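Cyclohexadienyl dehydratase (Synthetic construct, PDB 5JOS) probably catalyses the dehydration of prephenate and of arogenate in phenylalanine biosynthesis, on the scaffold of a periplasmic solute-binding protein. Local coordinates at residues M107-T112 against S207-M212; L114-D119 against Q168-G173. All coordinates share one frame; numbering follows the deposited sequence.

Contact 1: residues M107-T112 against S207-M212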
loop_
_atom_site.group_PDB
_atom_site.type_symbol
_atom_site.label_atom_id
_atom_site.label_comp_id
_atom_site.label_asym_id
_atom_site.label_seq_id
_atom_site.Cartn_x
_atom_site.Cartn_y
_atom_site.Cartn_z
ATOM N N MET A 107 -3.091 -0.460 3.844
ATOM C CA MET A 107 -1.670 -0.392 3.958
ATOM C C MET A 107 -1.260 1.009 4.309
ATOM O O MET A 107 -1.839 2.018 3.802
ATOM C CB MET A 107 -1.036 -0.756 2.593
ATOM C CG MET A 107 0.444 -1.022 2.728
ATOM S SD MET A 107 1.036 -1.365 1.069
ATOM C CE MET A 107 0.161 -2.931 0.799
ATOM N N THR A 108 -0.244 1.100 5.155
ATOM C CA THR A 108 0.433 2.377 5.441
ATOM C C THR A 108 1.852 2.377 4.905
ATOM O O THR A 108 2.449 1.335 4.796
ATOM C CB THR A 108 0.438 2.711 6.906
ATOM O OG1 THR A 108 1.020 1.644 7.638
ATOM C CG2 THR A 108 -1.038 2.811 7.432
ATOM N N PHE A 109 2.317 3.508 4.441
ATOM C CA PHE A 109 3.630 3.577 3.902
ATOM C C PHE A 109 4.243 4.947 4.012
ATOM O O PHE A 109 3.563 5.882 4.371
ATOM C CB PHE A 109 3.592 3.086 2.439
ATOM C CG PHE A 109 2.941 4.010 1.450
ATOM C CD1 PHE A 109 1.577 3.952 1.221
ATOM C CD2 PHE A 109 3.677 4.837 0.698
ATOM C CE1 PHE A 109 0.988 4.791 0.303
ATOM C CE2 PHE A 109 3.109 5.680 -0.236
ATOM C CZ PHE A 109 1.755 5.643 -0.445
ATOM N N GLY A 110 5.555 5.058 3.739
ATOM C CA GLY A 110 6.203 6.339 3.559
ATOM C C GLY A 110 7.673 6.130 3.437
ATOM O O GLY A 110 8.146 5.891 2.355
ATOM N N LYS A 111 8.375 6.224 4.558
ATOM C CA LYS A 111 9.727 5.774 4.683
ATOM C C LYS A 111 9.765 4.433 5.395
ATOM O O LYS A 111 9.007 4.213 6.306
ATOM C CB LYS A 111 10.521 6.781 5.495
ATOM C CG LYS A 111 10.516 8.226 4.959
ATOM C CD LYS A 111 11.031 8.332 3.552
ATOM C CE LYS A 111 11.144 9.767 3.030
ATOM N NZ LYS A 111 11.497 9.612 1.542
ATOM N N THR A 112 10.708 3.594 4.977
ATOM C CA THR A 112 10.861 2.262 5.513
ATOM C C THR A 112 12.402 2.040 5.647
ATOM O O THR A 112 13.168 2.258 4.682
ATOM C CB THR A 112 10.274 1.207 4.549
ATOM O OG1 THR A 112 8.848 1.369 4.471
ATOM C CG2 THR A 112 10.478 -0.228 5.037
ATOM N N SER A 207 1.646 8.029 4.534
ATOM C CA SER A 207 0.565 7.869 3.653
ATOM C C SER A 207 -0.173 6.531 3.827
ATOM O O SER A 207 0.230 5.651 4.554
ATOM C CB SER A 207 1.006 7.988 2.207
ATOM O OG SER A 207 1.746 9.160 1.999
ATOM N N GLU A 208 -1.250 6.387 3.087
ATOM C CA GLU A 208 -1.995 5.141 3.106
ATOM C C GLU A 208 -2.687 4.837 1.802
ATOM O O GLU A 208 -2.879 5.718 0.921
ATOM C CB GLU A 208 -2.987 5.189 4.294
ATOM C CG GLU A 208 -4.033 6.222 4.175
ATOM C CD GLU A 208 -4.888 6.457 5.461
ATOM O OE1 GLU A 208 -4.371 6.454 6.577
ATOM O OE2 GLU A 208 -6.117 6.587 5.330
ATOM N N LYS A 209 -3.030 3.576 1.647
ATOM C CA LYS A 209 -3.739 3.116 0.491
ATOM C C LYS A 209 -5.127 2.729 0.951
ATOM O O LYS A 209 -5.301 2.124 2.019
ATOM C CB LYS A 209 -3.151 1.798 -0.077
ATOM C CG LYS A 209 -1.662 1.718 -0.442
ATOM C CD LYS A 209 -1.394 2.588 -1.570
ATOM C CE LYS A 209 -0.022 2.301 -2.179
ATOM N NZ LYS A 209 0.033 3.293 -3.308
ATOM N N GLY A 210 -6.091 2.939 0.071
ATOM C CA GLY A 210 -7.479 2.655 0.411
ATOM C C GLY A 210 -8.191 2.301 -0.868
ATOM O O GLY A 210 -7.663 2.484 -2.005
ATOM N N TYR A 211 -9.385 1.736 -0.711
ATOM C CA TYR A 211 -10.276 1.486 -1.866
ATOM C C TYR A 211 -11.215 2.688 -2.071
ATOM O O TYR A 211 -11.810 3.182 -1.169
ATOM C CB TYR A 211 -11.000 0.147 -1.745
ATOM C CG TYR A 211 -9.998 -0.981 -1.539
ATOM C CD1 TYR A 211 -9.015 -1.207 -2.426
ATOM C CD2 TYR A 211 -10.038 -1.767 -0.423
ATOM C CE1 TYR A 211 -8.087 -2.220 -2.223
ATOM C CE2 TYR A 211 -9.146 -2.811 -0.232
ATOM C CZ TYR A 211 -8.142 -2.988 -1.110
ATOM O OH TYR A 211 -7.179 -3.951 -0.884
ATOM N N MET A 212 -11.328 3.121 -3.303
ATOM C CA MET A 212 -11.999 4.352 -3.595
ATOM C C MET A 212 -13.385 4.112 -4.114
ATOM O O MET A 212 -13.562 3.342 -5.053
ATOM C CB MET A 212 -11.202 5.072 -4.662
ATOM C CG MET A 212 -11.259 6.559 -4.583
ATOM S SD MET A 212 -10.234 7.515 -5.743
ATOM C CE MET A 212 -10.435 6.773 -7.316
#

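Contact 2: residues L114-D119 against Q168-G173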
loop_
_atom_site.group_PDB
_atom_site.type_symbol
_atom_site.label_atom_id
_atom_site.label_comp_id
_atom_site.label_asym_id
_atom_site.label_seq_id
_atom_site.Cartn_x
_atom_site.Cartn_y
_atom_site.Cartn_z
ATOM N N LEU A 114 15.679 -0.055 5.538
ATOM C CA LEU A 114 16.212 -1.256 4.915
ATOM C C LEU A 114 17.494 -1.661 5.593
ATOM O O LEU A 114 18.405 -0.834 5.756
ATOM C CB LEU A 114 16.502 -0.866 3.501
ATOM C CG LEU A 114 17.197 -1.894 2.600
ATOM C CD1 LEU A 114 16.179 -2.901 2.218
ATOM C CD2 LEU A 114 17.744 -1.168 1.363
ATOM N N VAL A 115 17.572 -2.909 6.021
ATOM C CA VAL A 115 18.621 -3.341 6.952
ATOM C C VAL A 115 19.121 -4.692 6.505
ATOM O O VAL A 115 18.525 -5.306 5.597
ATOM C CB VAL A 115 18.098 -3.434 8.353
ATOM C CG1 VAL A 115 17.551 -2.066 8.801
ATOM C CG2 VAL A 115 17.038 -4.550 8.505
ATOM N N ARG A 116 20.213 -5.175 7.060
ATOM C CA ARG A 116 20.584 -6.545 6.756
ATOM C C ARG A 116 19.577 -7.517 7.304
ATOM O O ARG A 116 18.930 -7.276 8.339
ATOM C CB ARG A 116 21.972 -6.916 7.331
ATOM C CG ARG A 116 23.075 -6.189 6.607
ATOM C CD ARG A 116 24.456 -6.519 7.141
ATOM N NE ARG A 116 24.629 -5.937 8.455
ATOM C CZ ARG A 116 24.891 -4.652 8.714
ATOM N NH1 ARG A 116 25.029 -3.753 7.762
ATOM N NH2 ARG A 116 25.051 -4.273 9.955
ATOM N N LYS A 117 19.489 -8.637 6.601
ATOM C CA LYS A 117 18.573 -9.688 6.955
ATOM C C LYS A 117 18.666 -10.088 8.459
ATOM O O LYS A 117 17.672 -10.140 9.169
ATOM C CB LYS A 117 18.848 -10.887 6.068
ATOM C CG LYS A 117 18.292 -12.174 6.603
ATOM C CD LYS A 117 16.941 -12.409 6.024
ATOM C CE LYS A 117 17.062 -13.597 5.116
ATOM N NZ LYS A 117 17.451 -14.803 5.918
ATOM N N GLU A 118 19.839 -10.433 8.914
ATOM C CA GLU A 118 20.008 -10.783 10.315
ATOM C C GLU A 118 19.738 -9.641 11.327
ATOM O O GLU A 118 19.681 -9.889 12.504
ATOM C CB GLU A 118 21.418 -11.299 10.553
ATOM C CG GLU A 118 22.498 -10.215 10.486
ATOM C CD GLU A 118 23.102 -10.037 9.117
ATOM O OE1 GLU A 118 22.399 -10.315 8.087
ATOM O OE2 GLU A 118 24.283 -9.595 9.100
ATOM N N ASP A 119 19.585 -8.409 10.893
ATOM C CA ASP A 119 19.298 -7.320 11.823
ATOM C C ASP A 119 17.826 -7.026 11.810
ATOM O O ASP A 119 17.413 -5.985 12.287
ATOM C CB ASP A 119 20.021 -6.058 11.340
ATOM C CG ASP A 119 21.489 -6.036 11.693
ATOM O OD1 ASP A 119 21.949 -6.936 12.333
ATOM O OD2 ASP A 119 22.187 -5.081 11.357
ATOM N N GLN A 168 23.611 -1.479 -1.183
ATOM C CA GLN A 168 24.751 -2.354 -1.166
ATOM C C GLN A 168 25.740 -2.002 -0.067
ATOM O O GLN A 168 26.447 -2.884 0.437
ATOM C CB GLN A 168 25.432 -2.278 -2.533
ATOM C CG GLN A 168 26.480 -3.302 -2.696
ATOM C CD GLN A 168 25.972 -4.708 -2.375
ATOM O OE1 GLN A 168 24.957 -5.161 -2.945
ATOM N NE2 GLN A 168 26.675 -5.401 -1.446
ATOM N N GLU A 169 25.779 -0.728 0.338
ATOM C CA GLU A 169 26.525 -0.363 1.545
ATOM C C GLU A 169 25.953 -1.055 2.766
ATOM O O GLU A 169 26.694 -1.405 3.655
ATOM C CB GLU A 169 26.455 1.131 1.810
ATOM C CG GLU A 169 27.066 1.980 0.703
ATOM C CD GLU A 169 28.495 1.642 0.473
ATOM O OE1 GLU A 169 29.269 1.750 1.414
ATOM O OE2 GLU A 169 28.842 1.216 -0.641
ATOM N N VAL A 170 24.619 -1.149 2.869
ATOM C CA VAL A 170 24.009 -1.866 3.977
ATOM C C VAL A 170 24.406 -3.348 3.944
ATOM O O VAL A 170 24.853 -3.882 4.923
ATOM C CB VAL A 170 22.471 -1.694 4.010
ATOM C CG1 VAL A 170 21.836 -2.563 5.064
ATOM C CG2 VAL A 170 22.142 -0.237 4.332
ATOM N N ALA A 171 24.201 -3.998 2.808
ATOM C CA ALA A 171 24.450 -5.408 2.633
ATOM C C ALA A 171 25.839 -5.757 2.923
ATOM O O ALA A 171 26.045 -6.834 3.422
ATOM C CB ALA A 171 24.175 -5.879 1.208
ATOM N N SER A 172 26.799 -4.916 2.533
ATOM C CA SER A 172 28.197 -5.298 2.668
ATOM C C SER A 172 28.634 -4.907 4.062
ATOM O O SER A 172 29.750 -5.134 4.402
ATOM C CB SER A 172 29.058 -4.512 1.663
ATOM O OG SER A 172 28.884 -3.107 2.006
ATOM N N GLY A 173 27.808 -4.261 4.870
ATOM C CA GLY A 173 28.193 -4.023 6.277
ATOM C C GLY A 173 28.902 -2.698 6.482
ATOM O O GLY A 173 29.484 -2.435 7.561
#

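Contact 1: residues M107-T112 against S207-M212
Strand 107-109 and residues 207-209 of strand 205-213 run antiparallel, at 151°, and the Lys209 side chain runs past the CE1 side of the Phe109 ring. Its CB lies 4.1 Å from Met107 O, and the chain bends at chi2 (-67°). CG meets Met107 CB at 4.0 Å; CD and CE each come to 3.7 Å from Phe109 CE1. NZ, 4.0 Å from Phe109 CE1, bonds to Gly89 O, Tyr33 OH and Thr91 OG1. Lys209 and Phe109 cross at about a right angle. Ser207 CB sits over one face of the ring, 3.8 Å from the Phe109 centroid and 21° off the normal, a CH-pi contact. In the backbone, Phe109 and Ser207 form an antiparallel hydrogen-bonded pair: Ser207 N reaches Phe109 O at 2.9 Å, nearly along the C=O axis, whereas Phe109 N approaches Ser207 O from above the carbonyl plane. The contact pairs the two chain connections that, as in other periplasmic-binding-protein folds, join the lobes: 107-109 leads out through Gly110, and 207-209 follows the return crossing. Chemically, the ring rim borders both the methylenes and NZ, while the hydrogen bonds of the ammonium, probably charged, go to oxygens outside the two segments.

Contact 2: residues L114-D119 against Q168-G173
The guanidinium of Arg116 is the flat group that carries this contact: Val170 O and Glu118 OE2 lie at its edge, Asp119 OD2 well out of its plane. Val170 O is 2.8 Å from Arg116 NH1, with an N-H...O angle of 160°; the donor in turn sits in the carbonyl plane, on a lone pair. At 3.7 Å from Arg116 NE, Glu118 OE2 makes a long salt bridge. Asp119 OD2, 3.3 Å from Arg116 NH2, pairs by charge alone. Gly173 CA approaches Arg116 NH1 obliquely at 3.5 Å.

The bend at chi3 (-71°) turns the arginine tip toward the end of helix 166-171, while CG passes 3.4 Å from Val170 O. At the helix side, Val170 CG1, anti to its own backbone N, packs at 3.7 Å from Val115 C, joining helix 166-171 to the end of strand 111-116 in the mixed five-stranded sheet.

Gly173, at positive phi (92°), closes the helix in a Schellman motif, and its N also bonds to Val170 O, so two donors grip that carbonyl. Arg116 NH1 also bonds to Ala175 O, and NH2 forms a salt bridge with Asp176. An alanine at Arg116 would probably leave the helix end less firmly tied to the strand, since the bonds to Val170 O and Ala175 O and the pairing with Asp119 and Asp176 would go. The chemistry implies a cation suited to a carboxyl-terminal helix turn, where carbonyl oxygens and nearby carboxylates would be expected to stabilise its charge.

In the fold
Contact 1 and contact 2 follow one another along the same stretch of chain: residues 107-112 turn a corner at Gly110, leave the three-stranded antiparallel sheet, and enter strand 111-116, which contact 2 joins at its far end to helix 166-171. That change of sheet marks the crossing between lobes. The centre of contact 1 lies about 4 Å from the centre of the chain, that of contact 2 about 24 Å. In this fold the ligand cleft lies between the lobes, so contact 1 probably borders it at the hinge, whereas contact 2 is centred about 25 Å away. The Leu114 side chain is about 7 Å from the bound sodium ion, whose site comprises Ala189, His192 and Leu195; Val170 and Ala171 touch Leu195.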